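Local coordinates for protein glutathione s-transferase S2 (Nilaparvata lugens, PDB 5H5L) that probably transfers glutathione onto electrophilic substrates with release of a halide, and is a sigma-class glutathione transferase also described as a prostaglandin D synthase, at residues Glu37-Ile42 and Gly49-Leu54; Asn96-Ser101 and Phe128-Phe133; Lys116-Leu121 and Thr165-Ile170. One frame throughout, in Å; residues are numbered along the deposited sequence.

Contact 1: Glu37-Ile42 and Gly49-Leu54; sequences EQWPTI and GQVPVL. With GSH (glutathione), chain E.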
loop_
_atom_site.group_PDB
_atom_site.type_symbol
_atom_site.label_atom_id
_atom_site.label_comp_id
_atom_site.label_asym_id
_atom_site.label_seq_id
_atom_site.Cartn_x
_atom_site.Cartn_y
_atom_site.Cartn_z
ATOM N N GLU B 37 -18.952 -4.593 19.387
ATOM C CA GLU B 37 -19.080 -5.374 20.614
ATOM C C GLU B 37 -18.439 -6.750 20.468
ATOM O O GLU B 37 -17.825 -7.254 21.414
ATOM C CB GLU B 37 -20.564 -5.500 20.980
ATOM C CG GLU B 37 -21.507 -5.436 19.748
ATOM C CD GLU B 37 -22.970 -5.566 20.047
ATOM O OE1 GLU B 37 -23.355 -6.439 20.856
ATOM O OE2 GLU B 37 -23.740 -4.778 19.447
ATOM N N GLN B 38 -18.553 -7.360 19.288
ATOM C CA GLN B 38 -18.072 -8.713 19.042
ATOM C C GLN B 38 -16.653 -8.763 18.470
ATOM O O GLN B 38 -16.212 -9.846 18.058
ATOM C CB GLN B 38 -19.006 -9.441 18.072
ATOM C CG GLN B 38 -20.486 -9.135 18.236
ATOM C CD GLN B 38 -21.049 -9.598 19.570
ATOM O OE1 GLN B 38 -20.307 -9.988 20.470
ATOM N NE2 GLN B 38 -22.369 -9.550 19.700
ATOM N N TRP B 39 -15.927 -7.629 18.427
ATOM C CA TRP B 39 -14.650 -7.579 17.703
ATOM C C TRP B 39 -13.494 -8.224 18.463
ATOM O O TRP B 39 -12.685 -8.923 17.842
ATOM C CB TRP B 39 -14.260 -6.139 17.346
ATOM C CG TRP B 39 -12.858 -6.020 16.729
ATOM C CD1 TRP B 39 -11.821 -5.245 17.183
ATOM C CD2 TRP B 39 -12.352 -6.723 15.579
ATOM N NE1 TRP B 39 -10.720 -5.410 16.379
ATOM C CE2 TRP B 39 -11.019 -6.304 15.385
ATOM C CE3 TRP B 39 -12.901 -7.649 14.690
ATOM C CZ2 TRP B 39 -10.220 -6.786 14.337
ATOM C CZ3 TRP B 39 -12.105 -8.122 13.638
ATOM C CH2 TRP B 39 -10.778 -7.694 13.481
ATOM N N PRO B 40 -13.342 -8.011 19.774
ATOM C CA PRO B 40 -12.278 -8.748 20.484
ATOM C C PRO B 40 -12.380 -10.258 20.272
ATOM O O PRO B 40 -11.353 -10.946 20.240
ATOM C CB PRO B 40 -12.474 -8.341 21.954
ATOM C CG PRO B 40 -13.266 -7.061 21.912
ATOM C CD PRO B 40 -14.118 -7.140 20.676
ATOM N N THR B 41 -13.592 -10.778 20.075
ATOM C CA THR B 41 -13.773 -12.189 19.724
ATOM C C THR B 41 -13.266 -12.480 18.324
ATOM O O THR B 41 -12.524 -13.444 18.113
ATOM C CB THR B 41 -15.252 -12.583 19.816
ATOM O OG1 THR B 41 -15.673 -12.528 21.183
ATOM C CG2 THR B 41 -15.500 -14.003 19.233
ATOM N N ILE B 42 -13.669 -11.665 17.346
ATOM C CA ILE B 42 -13.378 -12.029 15.976
ATOM C C ILE B 42 -11.925 -11.724 15.634
ATOM O O ILE B 42 -11.349 -12.377 14.771
ATOM C CB ILE B 42 -14.383 -11.316 15.045
ATOM C CG1 ILE B 42 -15.796 -11.877 15.258
ATOM C CG2 ILE B 42 -13.993 -11.462 13.578
ATOM C CD1 ILE B 42 -15.929 -13.331 14.822
ATOM N N GLY B 49 -5.023 -9.957 12.380
ATOM C CA GLY B 49 -5.668 -9.158 13.406
ATOM C C GLY B 49 -6.427 -7.949 12.907
ATOM O O GLY B 49 -6.709 -7.042 13.694
ATOM N N GLN B 50 -6.777 -7.904 11.622
ATOM C CA GLN B 50 -7.493 -6.757 11.093
ATOM C C GLN B 50 -8.488 -7.237 10.055
ATOM O O GLN B 50 -8.422 -8.363 9.560
ATOM C CB GLN B 50 -6.532 -5.676 10.506
ATOM C CG GLN B 50 -5.633 -5.000 11.586
ATOM C CD GLN B 50 -5.146 -3.603 11.209
ATOM O OE1 GLN B 50 -4.641 -3.378 10.109
ATOM N NE2 GLN B 50 -5.279 -2.660 12.139
ATOM N N VAL B 51 -9.455 -6.374 9.784
ATOM C CA VAL B 51 -10.379 -6.553 8.672
ATOM C C VAL B 51 -10.196 -5.351 7.756
ATOM O O VAL B 51 -9.681 -4.299 8.177
ATOM C CB VAL B 51 -11.845 -6.695 9.154
ATOM C CG1 VAL B 51 -12.076 -8.059 9.784
ATOM C CG2 VAL B 51 -12.208 -5.579 10.120
ATOM N N PRO B 52 -10.622 -5.458 6.498
ATOM C CA PRO B 52 -11.345 -6.555 5.852
ATOM C C PRO B 52 -10.592 -7.827 5.570
ATOM O O PRO B 52 -9.380 -7.800 5.358
ATOM C CB PRO B 52 -11.754 -5.939 4.510
ATOM C CG PRO B 52 -10.700 -4.932 4.245
ATOM C CD PRO B 52 -10.404 -4.338 5.570
ATOM N N VAL B 53 -11.360 -8.911 5.513
ATOM C CA VAL B 53 -10.934 -10.224 5.018
ATOM C C VAL B 53 -11.923 -10.650 3.954
ATOM O O VAL B 53 -13.135 -10.647 4.190
ATOM C CB VAL B 53 -10.865 -11.267 6.156
ATOM C CG1 VAL B 53 -10.508 -12.611 5.641
ATOM C CG2 VAL B 53 -9.893 -10.797 7.232
ATOM N N LEU B 54 -11.430 -11.028 2.790
ATOM C CA LEU B 54 -12.276 -11.599 1.761
ATOM C C LEU B 54 -11.896 -13.066 1.616
ATOM O O LEU B 54 -10.737 -13.386 1.312
ATOM C CB LEU B 54 -12.119 -10.893 0.426
ATOM C CG LEU B 54 -13.021 -11.435 -0.698
ATOM C CD1 LEU B 54 -14.463 -11.041 -0.445
ATOM C CD2 LEU B 54 -12.560 -10.914 -2.018
HETATM N N1 GSH E . -3.790 -2.172 5.331
HETATM C CA1 GSH E . -5.026 -2.780 5.808
HETATM C C1 GSH E . -6.063 -2.754 4.673
HETATM O O11 GSH E . -6.010 -1.830 3.798
HETATM O O12 GSH E . -6.975 -3.633 4.599
HETATM C CB1 GSH E . -5.598 -1.935 6.979
HETATM C CG1 GSH E . -6.732 -2.730 7.606
HETATM C CD1 GSH E . -7.232 -1.991 8.889
HETATM O OE1 GSH E . -6.688 -1.022 9.298
HETATM N N2 GSH E . -8.403 -2.534 9.584
HETATM C CA2 GSH E . -8.896 -1.842 10.769
HETATM C C2 GSH E . -9.030 -2.844 11.901
HETATM O O2 GSH E . -9.130 -4.000 11.662
HETATM C CB2 GSH E . -10.272 -1.309 10.440
HETATM S SG2 GSH E . -10.207 -0.190 9.045
HETATM N N3 GSH E . -9.083 -2.347 13.267
HETATM C CA3 GSH E . -9.258 -3.287 14.370
HETATM C C3 GSH E . -7.933 -3.532 15.066
HETATM O O31 GSH E . -6.876 -3.012 14.643
HETATM O O32 GSH E . -7.937 -4.262 16.071
#
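Trp39 carries nearly all of the first segment's share of this contact, reaching from the start of helix 39-43 to the loop Gly49-Val51. Right after the N-cap residue Gln38, it sends CG anti to its own backbone N (chi1 173°), which carries the six-membered part of the indole across to Gly49 and Val51. CZ2 lies 3.6 Å from Gly49 O, which stands at the ring edge near its plane, while CZ3 meets Val51 CG1 at 3.9 Å on an oblique approach. The pyrrole side serves the ligand: Trp39 NE1 donates in the ring plane to glutathione O32 at 3.0 Å, with an N-H...O angle of 159°. From the loop, Gln50 NE2 reaches the other oxygen of that carboxylate, glutathione O31, at 3.0 Å, so that Trp39 and Gln50 each hold one oxygen of the glycyl carboxylate. Val51 then grips the cysteinyl unit twice through its backbone: its N donates to glutathione O2 at 3.0 Å, and its O accepts from glutathione N2 at 2.6 Å. Lys43 is hydrogen-bonded to both Gly49 O and the ligand. The paired Val51 bonds, with the cis peptide joining Val51 to Pro52, are characteristic of the G-site in the thioredoxin-like domain of glutathione transferases.

Contact 2: Asn96-Ser101 and Phe128-Phe133; sequences NDFRSS and FYFNKF. With GSH (glutathione), chain C.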
loop_
_atom_site.group_PDB
_atom_site.type_symbol
_atom_site.label_atom_id
_atom_site.label_comp_id
_atom_site.label_asym_id
_atom_site.label_seq_id
_atom_site.Cartn_x
_atom_site.Cartn_y
_atom_site.Cartn_z
ATOM N N ASN B 96 -3.365 6.327 -0.005
ATOM C CA ASN B 96 -3.278 5.620 1.273
ATOM C C ASN B 96 -2.306 6.321 2.219
ATOM O O ASN B 96 -2.546 6.332 3.424
ATOM C CB ASN B 96 -2.897 4.160 1.052
ATOM C CG ASN B 96 -4.069 3.327 0.483
ATOM O OD1 ASN B 96 -5.237 3.666 0.651
ATOM N ND2 ASN B 96 -3.748 2.254 -0.188
ATOM N N ASP B 97 -1.257 6.967 1.691
ATOM C CA ASP B 97 -0.408 7.812 2.516
ATOM C C ASP B 97 -1.230 8.944 3.116
ATOM O O ASP B 97 -1.123 9.239 4.309
ATOM C CB ASP B 97 0.727 8.412 1.691
ATOM C CG ASP B 97 1.843 7.449 1.412
ATOM O OD1 ASP B 97 1.931 6.399 2.082
ATOM O OD2 ASP B 97 2.650 7.763 0.504
ATOM N N PHE B 98 -2.072 9.579 2.299
ATOM C CA PHE B 98 -2.975 10.614 2.810
ATOM C C PHE B 98 -3.829 10.071 3.929
ATOM O O PHE B 98 -3.919 10.666 5.012
ATOM C CB PHE B 98 -3.893 11.142 1.720
ATOM C CG PHE B 98 -5.113 11.853 2.260
ATOM C CD1 PHE B 98 -4.991 13.094 2.868
ATOM C CD2 PHE B 98 -6.358 11.281 2.191
ATOM C CE1 PHE B 98 -6.112 13.759 3.370
ATOM C CE2 PHE B 98 -7.475 11.932 2.685
ATOM C CZ PHE B 98 -7.343 13.182 3.285
ATOM N N ARG B 99 -4.472 8.927 3.695
ATOM C CA ARG B 99 -5.462 8.538 4.688
ATOM C C ARG B 99 -4.821 8.040 5.968
ATOM O O ARG B 99 -5.511 7.963 6.993
ATOM C CB ARG B 99 -6.457 7.543 4.108
ATOM C CG ARG B 99 -6.058 6.164 4.003
ATOM C CD ARG B 99 -7.265 5.365 3.431
ATOM N NE ARG B 99 -6.826 4.078 2.884
ATOM C CZ ARG B 99 -6.413 3.066 3.636
ATOM N NH1 ARG B 99 -6.397 3.203 4.959
ATOM N NH2 ARG B 99 -6.004 1.925 3.076
ATOM N N SER B 100 -3.511 7.801 5.959
ATOM C CA SER B 100 -2.803 7.560 7.203
ATOM C C SER B 100 -2.984 8.714 8.171
ATOM O O SER B 100 -3.076 8.493 9.383
ATOM C CB SER B 100 -1.338 7.334 6.931
ATOM O OG SER B 100 -0.623 7.439 8.130
ATOM N N SER B 101 -3.050 9.943 7.648
ATOM C CA SER B 101 -3.316 11.115 8.474
ATOM C C SER B 101 -4.685 11.023 9.122
ATOM O O SER B 101 -4.863 11.371 10.298
ATOM C CB SER B 101 -3.194 12.383 7.629
ATOM O OG SER B 101 -1.915 12.930 7.808
ATOM N N PHE B 128 -3.147 20.002 0.615
ATOM C CA PHE B 128 -1.932 19.546 -0.050
ATOM C C PHE B 128 -2.248 18.397 -0.999
ATOM O O PHE B 128 -1.970 18.466 -2.205
ATOM C CB PHE B 128 -0.877 19.134 0.979
ATOM C CG PHE B 128 0.376 18.574 0.364
ATOM C CD1 PHE B 128 1.407 19.408 -0.003
ATOM C CD2 PHE B 128 0.489 17.217 0.101
ATOM C CE1 PHE B 128 2.554 18.903 -0.588
ATOM C CE2 PHE B 128 1.628 16.705 -0.482
ATOM C CZ PHE B 128 2.660 17.551 -0.831
ATOM N N TYR B 129 -2.878 17.341 -0.479
ATOM C CA TYR B 129 -3.186 16.180 -1.316
ATOM C C TYR B 129 -4.317 16.472 -2.284
ATOM O O TYR B 129 -4.237 16.119 -3.465
ATOM C CB TYR B 129 -3.556 14.956 -0.458
ATOM C CG TYR B 129 -2.342 14.322 0.173
ATOM C CD1 TYR B 129 -1.558 13.412 -0.521
ATOM C CD2 TYR B 129 -1.966 14.653 1.446
ATOM C CE1 TYR B 129 -0.430 12.852 0.068
ATOM C CE2 TYR B 129 -0.847 14.117 2.029
ATOM C CZ TYR B 129 -0.088 13.208 1.349
ATOM O OH TYR B 129 1.034 12.698 1.952
ATOM N N PHE B 130 -5.393 17.104 -1.814
ATOM C CA PHE B 130 -6.565 17.180 -2.680
ATOM C C PHE B 130 -6.388 18.159 -3.834
ATOM O O PHE B 130 -6.996 17.947 -4.887
ATOM C CB PHE B 130 -7.799 17.531 -1.884
ATOM C CG PHE B 130 -8.356 16.375 -1.107
ATOM C CD1 PHE B 130 -7.524 15.358 -0.647
ATOM C CD2 PHE B 130 -9.700 16.303 -0.844
ATOM C CE1 PHE B 130 -8.038 14.292 0.066
ATOM C CE2 PHE B 130 -10.231 15.253 -0.114
ATOM C CZ PHE B 130 -9.414 14.244 0.333
ATOM N N ASN B 131 -5.606 19.237 -3.669
ATOM C CA ASN B 131 -5.336 20.097 -4.828
ATOM C C ASN B 131 -4.592 19.303 -5.902
ATOM O O ASN B 131 -4.898 19.399 -7.095
ATOM C CB ASN B 131 -4.520 21.332 -4.435
ATOM C CG ASN B 131 -5.357 22.446 -3.798
ATOM O OD1 ASN B 131 -6.490 22.697 -4.178
ATOM N ND2 ASN B 131 -4.769 23.122 -2.843
ATOM N N LYS B 132 -3.622 18.477 -5.491
ATOM C CA LYS B 132 -2.905 17.666 -6.471
ATOM C C LYS B 132 -3.813 16.616 -7.106
ATOM O O LYS B 132 -3.757 16.405 -8.323
ATOM C CB LYS B 132 -1.690 17.017 -5.818
ATOM C CG LYS B 132 -0.509 18.000 -5.664
ATOM C CD LYS B 132 0.346 17.624 -4.468
ATOM C CE LYS B 132 1.515 18.565 -4.292
ATOM N NZ LYS B 132 2.530 18.437 -5.395
ATOM N N PHE B 133 -4.627 15.918 -6.295
ATOM C CA PHE B 133 -5.581 14.953 -6.840
ATOM C C PHE B 133 -6.519 15.644 -7.818
ATOM O O PHE B 133 -6.812 15.131 -8.909
ATOM C CB PHE B 133 -6.429 14.318 -5.725
ATOM C CG PHE B 133 -5.669 13.456 -4.741
ATOM C CD1 PHE B 133 -4.399 12.964 -5.002
ATOM C CD2 PHE B 133 -6.262 13.133 -3.533
ATOM C CE1 PHE B 133 -3.746 12.174 -4.073
ATOM C CE2 PHE B 133 -5.594 12.378 -2.601
ATOM C CZ PHE B 133 -4.344 11.888 -2.887
HETATM N N1 GSH C . 4.334 5.261 0.711
HETATM C CA1 GSH C . 5.580 5.918 0.348
HETATM C C1 GSH C . 6.497 4.956 -0.403
HETATM O O11 GSH C . 7.338 5.351 -1.268
HETATM O O12 GSH C . 6.405 3.742 -0.077
HETATM C CB1 GSH C . 6.330 6.285 1.658
HETATM C CG1 GSH C . 7.459 7.225 1.273
HETATM C CD1 GSH C . 8.107 7.800 2.558
HETATM O OE1 GSH C . 7.653 7.614 3.631
HETATM N N2 GSH C . 9.323 8.560 2.312
HETATM C CA2 GSH C . 10.104 9.156 3.374
HETATM C C2 GSH C . 10.385 10.620 3.047
HETATM O O2 GSH C . 10.435 11.014 1.932
HETATM C CB2 GSH C . 11.462 8.487 3.361
HETATM S SG2 GSH C . 11.419 6.689 3.537
HETATM N N3 GSH C . 10.674 11.487 4.175
HETATM C CA3 GSH C . 11.040 12.875 3.979
HETATM C C3 GSH C . 9.857 13.782 4.206
HETATM O O31 GSH C . 10.081 15.014 4.191
HETATM O O32 GSH C . 8.707 13.303 4.402
#
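Phe98 fills the space between two nearly antiparallel helices of the all-helical C-terminal domain and forms an aromatic cluster with Tyr129 and Phe130. The segment axes approach to 11.0 Å and run at 151° to one another. Turning its ring away from its own amide N (chi1 161°), Phe98 projects from helix 82-106 toward helix 111-139. Its CB sits over the centre of the Tyr129 ring, a CH-pi contact of 3.9 Å to the centroid and 11° off the normal, while Phe98 CD1 touches Tyr129 CD2 at 3.7 Å. Phe128 CD2 lies over the opposite face of Tyr129, so that ring is packed from both sides. The Phe98 and Tyr129 rings themselves meet obliquely. Beyond them, Met163 of helix 151-164 also packs on Phe98, and Tyr174 meets Phe130 edge-to-face. Asp97, next to Phe98, faces the second subunit, where its OD2 bonds to Gln63 NE2 of that subunit; Asp97 OD1 and OD2 also accept from N1 of the glutathione bound there, each at 3.0 Å. Within the cluster, Phe130 CE1 lies over one face of Phe98, offset toward the rim, and comes to 3.5 Å from Phe98 CZ.

Contact 3: Lys116-Leu121 and Thr165-Ile170; sequences KLEETL and TIWSDI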
loop_
_atom_site.group_PDB
_atom_site.type_symbol
_atom_site.label_atom_id
_atom_site.label_comp_id
_atom_site.label_asym_id
_atom_site.label_seq_id
_atom_site.Cartn_x
_atom_site.Cartn_y
_atom_site.Cartn_z
ATOM N N LYS B 116 -5.997 19.432 17.500
ATOM C CA LYS B 116 -4.870 19.986 16.764
ATOM C C LYS B 116 -4.605 19.174 15.500
ATOM O O LYS B 116 -4.298 19.741 14.452
ATOM C CB LYS B 116 -3.625 20.040 17.642
ATOM C CG LYS B 116 -3.670 21.155 18.711
ATOM C CD LYS B 116 -2.395 21.176 19.588
ATOM C CE LYS B 116 -2.693 20.875 21.073
ATOM N NZ LYS B 116 -1.601 20.092 21.754
ATOM N N LEU B 117 -4.721 17.852 15.577
ATOM C CA LEU B 117 -4.554 17.036 14.375
ATOM C C LEU B 117 -5.600 17.393 13.335
ATOM O O LEU B 117 -5.277 17.602 12.163
ATOM C CB LEU B 117 -4.630 15.554 14.726
ATOM C CG LEU B 117 -3.473 15.066 15.605
ATOM C CD1 LEU B 117 -3.761 13.666 16.134
ATOM C CD2 LEU B 117 -2.176 15.108 14.857
ATOM N N GLU B 118 -6.863 17.503 13.753
ATOM C CA GLU B 118 -7.933 17.841 12.820
ATOM C C GLU B 118 -7.692 19.185 12.144
ATOM O O GLU B 118 -7.975 19.342 10.952
ATOM C CB GLU B 118 -9.275 17.842 13.539
ATOM C CG GLU B 118 -10.444 18.240 12.652
ATOM C CD GLU B 118 -11.729 18.475 13.419
ATOM O OE1 GLU B 118 -11.666 18.909 14.589
ATOM O OE2 GLU B 118 -12.807 18.236 12.837
ATOM N N GLU B 119 -7.192 20.179 12.889
ATOM C CA GLU B 119 -6.876 21.469 12.289
ATOM C C GLU B 119 -5.804 21.320 11.217
ATOM O O GLU B 119 -5.927 21.854 10.105
ATOM C CB GLU B 119 -6.401 22.447 13.366
ATOM C CG GLU B 119 -5.718 23.725 12.817
ATOM C CD GLU B 119 -4.177 23.634 12.737
ATOM O OE1 GLU B 119 -3.561 22.938 13.584
ATOM O OE2 GLU B 119 -3.579 24.278 11.832
ATOM N N THR B 120 -4.704 20.659 11.558
ATOM C CA THR B 120 -3.659 20.433 10.559
ATOM C C THR B 120 -4.220 19.653 9.375
ATOM O O THR B 120 -3.989 20.008 8.213
ATOM C CB THR B 120 -2.487 19.698 11.200
ATOM O OG1 THR B 120 -1.964 20.489 12.275
ATOM C CG2 THR B 120 -1.370 19.411 10.179
ATOM N N LEU B 121 -4.984 18.593 9.668
ATOM C CA LEU B 121 -5.621 17.791 8.632
ATOM C C LEU B 121 -6.479 18.657 7.715
ATOM O O LEU B 121 -6.323 18.644 6.489
ATOM C CB LEU B 121 -6.455 16.704 9.306
ATOM C CG LEU B 121 -7.292 15.805 8.427
ATOM C CD1 LEU B 121 -6.395 15.061 7.388
ATOM C CD2 LEU B 121 -8.003 14.836 9.371
ATOM N N THR B 165 -18.958 11.587 5.680
ATOM C CA THR B 165 -19.829 11.413 6.840
ATOM C C THR B 165 -19.330 12.170 8.064
ATOM O O THR B 165 -20.121 12.418 8.980
ATOM C CB THR B 165 -19.994 9.934 7.180
ATOM O OG1 THR B 165 -18.765 9.413 7.694
ATOM C CG2 THR B 165 -20.441 9.135 5.943
ATOM N N ILE B 166 -18.053 12.547 8.091
ATOM C CA ILE B 166 -17.466 13.376 9.154
ATOM C C ILE B 166 -17.376 14.851 8.746
ATOM O O ILE B 166 -17.804 15.740 9.482
ATOM C CB ILE B 166 -16.070 12.840 9.537
ATOM C CG1 ILE B 166 -16.160 11.384 9.995
ATOM C CG2 ILE B 166 -15.419 13.753 10.598
ATOM C CD1 ILE B 166 -16.917 11.197 11.293
ATOM N N TRP B 167 -16.780 15.129 7.596
ATOM C CA TRP B 167 -16.617 16.488 7.092
ATOM C C TRP B 167 -17.443 16.562 5.807
ATOM O O TRP B 167 -16.983 16.195 4.727
ATOM C CB TRP B 167 -15.125 16.800 6.878
ATOM C CG TRP B 167 -14.290 16.573 8.110
ATOM C CD1 TRP B 167 -14.190 17.404 9.193
ATOM C CD2 TRP B 167 -13.408 15.467 8.378
ATOM N NE1 TRP B 167 -13.322 16.878 10.116
ATOM C CE2 TRP B 167 -12.829 15.691 9.646
ATOM C CE3 TRP B 167 -13.054 14.312 7.671
ATOM C CZ2 TRP B 167 -11.920 14.801 10.227
ATOM C CZ3 TRP B 167 -12.152 13.425 8.245
ATOM C CH2 TRP B 167 -11.593 13.678 9.519
ATOM N N SER B 168 -18.689 17.024 5.937
ATOM C CA SER B 168 -19.685 16.772 4.901
ATOM C C SER B 168 -19.363 17.511 3.607
ATOM O O SER B 168 -19.622 16.999 2.513
ATOM C CB SER B 168 -21.068 17.176 5.411
ATOM O OG SER B 168 -21.091 18.566 5.691
ATOM N N ASP B 169 -18.819 18.714 3.708
ATOM C CA ASP B 169 -18.612 19.570 2.548
ATOM C C ASP B 169 -17.243 19.376 1.923
ATOM O O ASP B 169 -16.944 19.997 0.902
ATOM C CB ASP B 169 -18.774 21.033 2.955
ATOM C CG ASP B 169 -17.677 21.497 3.915
ATOM O OD1 ASP B 169 -17.101 20.658 4.645
ATOM O OD2 ASP B 169 -17.388 22.711 3.937
ATOM N N ILE B 170 -16.438 18.485 2.496
ATOM C CA ILE B 170 -14.995 18.529 2.330
ATOM C C ILE B 170 -14.589 18.416 0.861
ATOM O O ILE B 170 -13.713 19.148 0.402
ATOM C CB ILE B 170 -14.357 17.440 3.205
ATOM C CG1 ILE B 170 -12.867 17.710 3.378
ATOM C CG2 ILE B 170 -14.615 16.053 2.621
ATOM C CD1 ILE B 170 -12.255 16.908 4.497
#
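A single hydrogen bond across the contact joins Trp167 to Glu118: the indole NE1 of Trp167 donates to Glu118 OE2 over 3.1 Å. Its N-H...O angle of 174° is almost straight, and OE2 lies only 2° out of the indole plane, so the donor points directly at the acceptor. Glu118 uses the anti lone pair of OE2, on the side away from OE1, and the carboxylate is turned 54° from the ring plane. The Glu118 chain runs out extended, which brings the acid group from the helix to the edge of the indole. The polar N-H of a buried tryptophan is thereby satisfied.

The apolar part of the contact lies at the benzo side of the same indole, where Leu121 CD2 is 3.8 Å from Trp167 CH2 and 4.0 Å from Trp167 CZ2. Ile166 CG2, from the residue before Trp167, lies 3.3 Å above one face of the indole and over its centre. A leucine in place of Trp167 would probably leave Glu118 OE2 without its indole donor and open a gap beside Leu121.

Trp167 begins a type I turn ending at Ile170, in the loop that follows helix 151-164 and precedes helix 175-185. The indole thus joins this connection to helix 111-139, with Leu122 of that helix and Trp105 of helix 82-106 also packing on it.

How the contacts relate
Contact 1 belongs to the thioredoxin-like N-terminal domain, whereas contacts 2 and 3 share the helical C-terminal domain. Contacts 2 and 3 both use helix 111-139; their centres are 13 Å apart, and Leu121 CD1 lies 4.2 Å from Phe98 CE1 and from Ser101 CB, so their packing is continuous. The centre of contact 1 is about 27 Å from the centre of either. Within one chain the nearest atoms of contacts 1 and 2 are about 8 Å apart, but across the dimer Gln50 packs on Asp97 of the second subunit, whose carboxylate bonds the glutathione held by contact 1. Contact 3 stands apart from the pocket, with the Trp167 side chain about 14 Å from a glutathione.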